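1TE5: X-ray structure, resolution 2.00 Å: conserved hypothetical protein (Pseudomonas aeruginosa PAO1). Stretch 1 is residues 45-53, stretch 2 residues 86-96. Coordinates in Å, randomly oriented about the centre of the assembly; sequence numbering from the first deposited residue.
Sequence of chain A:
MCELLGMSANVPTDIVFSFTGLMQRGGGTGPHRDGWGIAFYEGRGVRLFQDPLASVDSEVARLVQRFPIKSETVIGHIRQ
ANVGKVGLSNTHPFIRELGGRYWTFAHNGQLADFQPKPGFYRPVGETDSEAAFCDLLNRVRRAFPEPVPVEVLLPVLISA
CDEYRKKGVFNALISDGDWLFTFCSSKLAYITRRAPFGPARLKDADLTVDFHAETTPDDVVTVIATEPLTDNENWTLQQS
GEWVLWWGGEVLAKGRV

Stretch 1 (45-53) GVRLFQDPL
Stretch 2, residues 86-96: VGLSNTHPFIR

Side-chain packing, with no clear hydrogen bond across it, joins an extended strand (stretch 1, through Asp51) to a chain that makes a 3-10 turn at Leu88-Ser89 and enters a strand at Phe94; 539 Å² is buried, both sides summed. The stretches run in opposite senses, contacts passing from Val46-Ile95 to Pro52-Leu88. Residues 46-51 are extended (phi -110 to -164, psi 121 to 163), turning Val46 (p), Leu48 (t, p) and Gln50 (p, t, chi3 -42°) toward stretch 2 and Arg47, Phe49 and Asp51 away. Branched Val46, Leu48 and Ile95 (-122/146; m, t) form an apolar patch with Pro93 (-86/173, cis peptide before it): Ile95 CD1 lies 3.9 Å from Val46 CG2 and 3.8 Å from Leu48 CD2, Leu48 CD1 3.7 Å from Pro93 CG. Buried Gln50 packs CG 3.3 Å from Leu88 CD1; its modelled OE1 is 3.0 Å from Thr91 O and 3.4 Å from Pro93 O, though the amide is probably turned over. Backbones come nearest at Pro52 and Leu88, CA to CA 5.6 Å. Pro52 (-77/-167, C-gamma endo) sets CB 3.3 Å from Thr91 OG1 and 3.7 Å from Gly87 O. Gly87's angles, 86/156, call for glycine: a CB would jam against Val86 O. Leu88 (-60/-35; t, p) and Ser89 (-66/-11) form the turn, braced by hydrogen bonds Asn90 N to Gly87 O and Thr91 N to Leu88 O, both 3.1 Å, and Asn90 (m) ND2 to Val86 O, 2.7 Å. Buried Thr91 (-106/133; m) packs CG2 3.6 Å from Asp51 O.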

# COMPACT_ATOMS: atom_id res chain seq x y z
N GLY A 45 9.21 -6.01 0.50
CA GLY A 45 7.96 -5.43 0.03
C GLY A 45 6.83 -5.63 1.02
O GLY A 45 6.85 -6.58 1.80
N VAL A 46 5.83 -4.75 0.99
CA VAL A 46 4.70 -4.84 1.90
C VAL A 46 3.36 -4.75 1.17
O VAL A 46 3.22 -4.01 0.19
CB VAL A 46 4.77 -3.73 3.00
CG1 VAL A 46 4.85 -2.36 2.36
CG2 VAL A 46 3.56 -3.78 3.90
N ARG A 47 2.40 -5.55 1.61
CA ARG A 47 1.06 -5.53 1.02
C ARG A 47 0.10 -4.93 2.05
O ARG A 47 0.17 -5.25 3.23
CB ARG A 47 0.60 -6.94 0.64
CG ARG A 47 1.41 -7.58 -0.46
CD ARG A 47 0.74 -8.83 -0.94
NE ARG A 47 1.55 -9.56 -1.92
CZ ARG A 47 1.49 -9.39 -3.23
NH1 ARG A 47 2.26 -10.11 -4.03
NH2 ARG A 47 0.65 -8.50 -3.76
N LEU A 48 -0.80 -4.07 1.59
CA LEU A 48 -1.74 -3.43 2.49
C LEU A 48 -3.18 -3.51 1.98
O LEU A 48 -3.48 -3.10 0.85
CB LEU A 48 -1.36 -1.97 2.71
CG LEU A 48 -2.26 -1.12 3.61
CD1 LEU A 48 -2.24 -1.63 5.05
CD2 LEU A 48 -1.82 0.33 3.54
N PHE A 49 -4.06 -4.03 2.82
CA PHE A 49 -5.48 -4.15 2.51
C PHE A 49 -6.17 -3.50 3.70
O PHE A 49 -5.95 -3.92 4.84
CB PHE A 49 -5.91 -5.61 2.43
CG PHE A 49 -5.11 -6.44 1.46
CD1 PHE A 49 -3.99 -7.16 1.88
CD2 PHE A 49 -5.48 -6.53 0.11
CE1 PHE A 49 -3.26 -7.94 0.99
CE2 PHE A 49 -4.75 -7.31 -0.79
CZ PHE A 49 -3.63 -8.02 -0.34
N GLN A 50 -6.95 -2.46 3.45
CA GLN A 50 -7.65 -1.77 4.53
C GLN A 50 -8.96 -1.16 4.05
O GLN A 50 -9.15 -0.93 2.86
CB GLN A 50 -6.76 -0.68 5.12
CG GLN A 50 -6.59 0.52 4.24
CD GLN A 50 -5.38 1.35 4.58
OE1 GLN A 50 -5.08 1.58 5.74
NE2 GLN A 50 -4.66 1.78 3.55
N ASP A 51 -9.82 -0.82 4.99
CA ASP A 51 -11.13 -0.27 4.64
C ASP A 51 -11.75 0.39 5.85
O ASP A 51 -11.72 -0.16 6.95
CB ASP A 51 -12.03 -1.43 4.20
CG ASP A 51 -13.08 -1.01 3.18
OD1 ASP A 51 -14.17 -1.61 3.20
OD2 ASP A 51 -12.81 -0.12 2.35
N PRO A 52 -12.25 1.63 5.69
CA PRO A 52 -12.88 2.32 6.82
C PRO A 52 -14.28 1.73 7.02
O PRO A 52 -14.60 0.70 6.42
CB PRO A 52 -12.94 3.76 6.34
CG PRO A 52 -13.13 3.61 4.87
CD PRO A 52 -12.16 2.51 4.53
N LEU A 53 -15.10 2.40 7.82
CA LEU A 53 -16.46 1.96 8.09
C LEU A 53 -17.16 1.60 6.77
O LEU A 53 -17.09 2.36 5.80
CB LEU A 53 -17.22 3.03 8.87
CG LEU A 53 -18.60 2.69 9.40
CD1 LEU A 53 -18.51 1.48 10.31
CD2 LEU A 53 -19.16 3.88 10.15
N VAL A 86 -13.92 9.70 9.26
CA VAL A 86 -13.96 8.55 8.39
C VAL A 86 -12.92 8.63 7.29
O VAL A 86 -12.03 9.48 7.30
CB VAL A 86 -15.35 8.46 7.71
CG1 VAL A 86 -16.36 7.84 8.66
CG2 VAL A 86 -15.81 9.87 7.31
N GLY A 87 -13.13 7.80 6.29
CA GLY A 87 -12.24 7.78 5.14
C GLY A 87 -11.02 6.90 5.27
O GLY A 87 -10.57 6.60 6.37
N LEU A 88 -10.49 6.50 4.12
CA LEU A 88 -9.32 5.64 4.02
C LEU A 88 -8.06 6.25 4.65
O LEU A 88 -7.23 5.53 5.20
CB LEU A 88 -9.06 5.34 2.54
CG LEU A 88 -7.92 4.41 2.15
CD1 LEU A 88 -8.16 3.05 2.73
CD2 LEU A 88 -7.83 4.32 0.64
N SER A 89 -7.91 7.57 4.56
CA SER A 89 -6.74 8.23 5.14
C SER A 89 -6.68 8.14 6.66
O SER A 89 -5.64 8.44 7.27
CB SER A 89 -6.66 9.69 4.68
OG SER A 89 -7.80 10.45 5.03
N ASN A 90 -7.77 7.69 7.27
CA ASN A 90 -7.86 7.55 8.72
C ASN A 90 -7.97 6.10 9.17
O ASN A 90 -8.31 5.82 10.32
CB ASN A 90 -9.02 8.40 9.23
CG ASN A 90 -8.86 9.90 9.07
OD1 ASN A 90 -7.82 10.46 9.38
ND2 ASN A 90 -9.89 10.56 8.55
N THR A 91 -7.64 5.17 8.27
CA THR A 91 -7.71 3.75 8.57
C THR A 91 -6.29 3.15 8.76
O THR A 91 -5.38 3.48 8.00
CB THR A 91 -8.45 3.02 7.42
OG1 THR A 91 -9.74 3.63 7.23
CG2 THR A 91 -8.64 1.56 7.72
N HIS A 92 -6.12 2.37 9.83
CA HIS A 92 -4.86 1.71 10.18
C HIS A 92 -4.75 0.42 9.40
O HIS A 92 -5.76 -0.16 9.01
CB HIS A 92 -4.85 1.31 11.66
CG HIS A 92 -4.98 2.44 12.63
ND1 HIS A 92 -5.88 3.47 12.46
CD2 HIS A 92 -4.36 2.66 13.81
CE1 HIS A 92 -5.82 4.28 13.51
NE2 HIS A 92 -4.90 3.81 14.34
N PRO A 93 -3.52 -0.09 9.21
CA PRO A 93 -2.26 0.49 9.68
C PRO A 93 -1.69 1.53 8.69
O PRO A 93 -2.23 1.68 7.60
CB PRO A 93 -1.36 -0.73 9.82
CG PRO A 93 -1.86 -1.64 8.76
CD PRO A 93 -3.35 -1.52 8.87
N PHE A 94 -0.62 2.22 9.08
CA PHE A 94 0.01 3.23 8.24
C PHE A 94 1.42 2.80 7.81
O PHE A 94 2.13 2.14 8.58
CB PHE A 94 0.05 4.58 8.96
CG PHE A 94 -1.29 5.08 9.39
CD1 PHE A 94 -1.69 5.00 10.72
CD2 PHE A 94 -2.18 5.62 8.46
CE1 PHE A 94 -2.95 5.45 11.11
CE2 PHE A 94 -3.44 6.07 8.84
CZ PHE A 94 -3.82 5.99 10.16
N ILE A 95 1.80 3.17 6.59
CA ILE A 95 3.12 2.81 6.05
C ILE A 95 3.92 4.05 5.65
O ILE A 95 3.37 5.05 5.19
CB ILE A 95 2.99 1.90 4.81
CG1 ILE A 95 2.09 0.70 5.12
CG2 ILE A 95 4.37 1.43 4.34
CD1 ILE A 95 1.93 -0.23 3.96
N ARG A 96 5.24 3.96 5.83
CA ARG A 96 6.15 5.04 5.47
C ARG A 96 7.57 4.49 5.45
O ARG A 96 7.95 3.73 6.34
CB ARG A 96 6.04 6.21 6.46
CG ARG A 96 5.95 7.56 5.77
CD ARG A 96 5.00 8.52 6.48
NE ARG A 96 3.65 7.98 6.39
CZ ARG A 96 2.54 8.71 6.42
NH1 ARG A 96 1.37 8.11 6.35
NH2 ARG A 96 2.60 10.03 6.50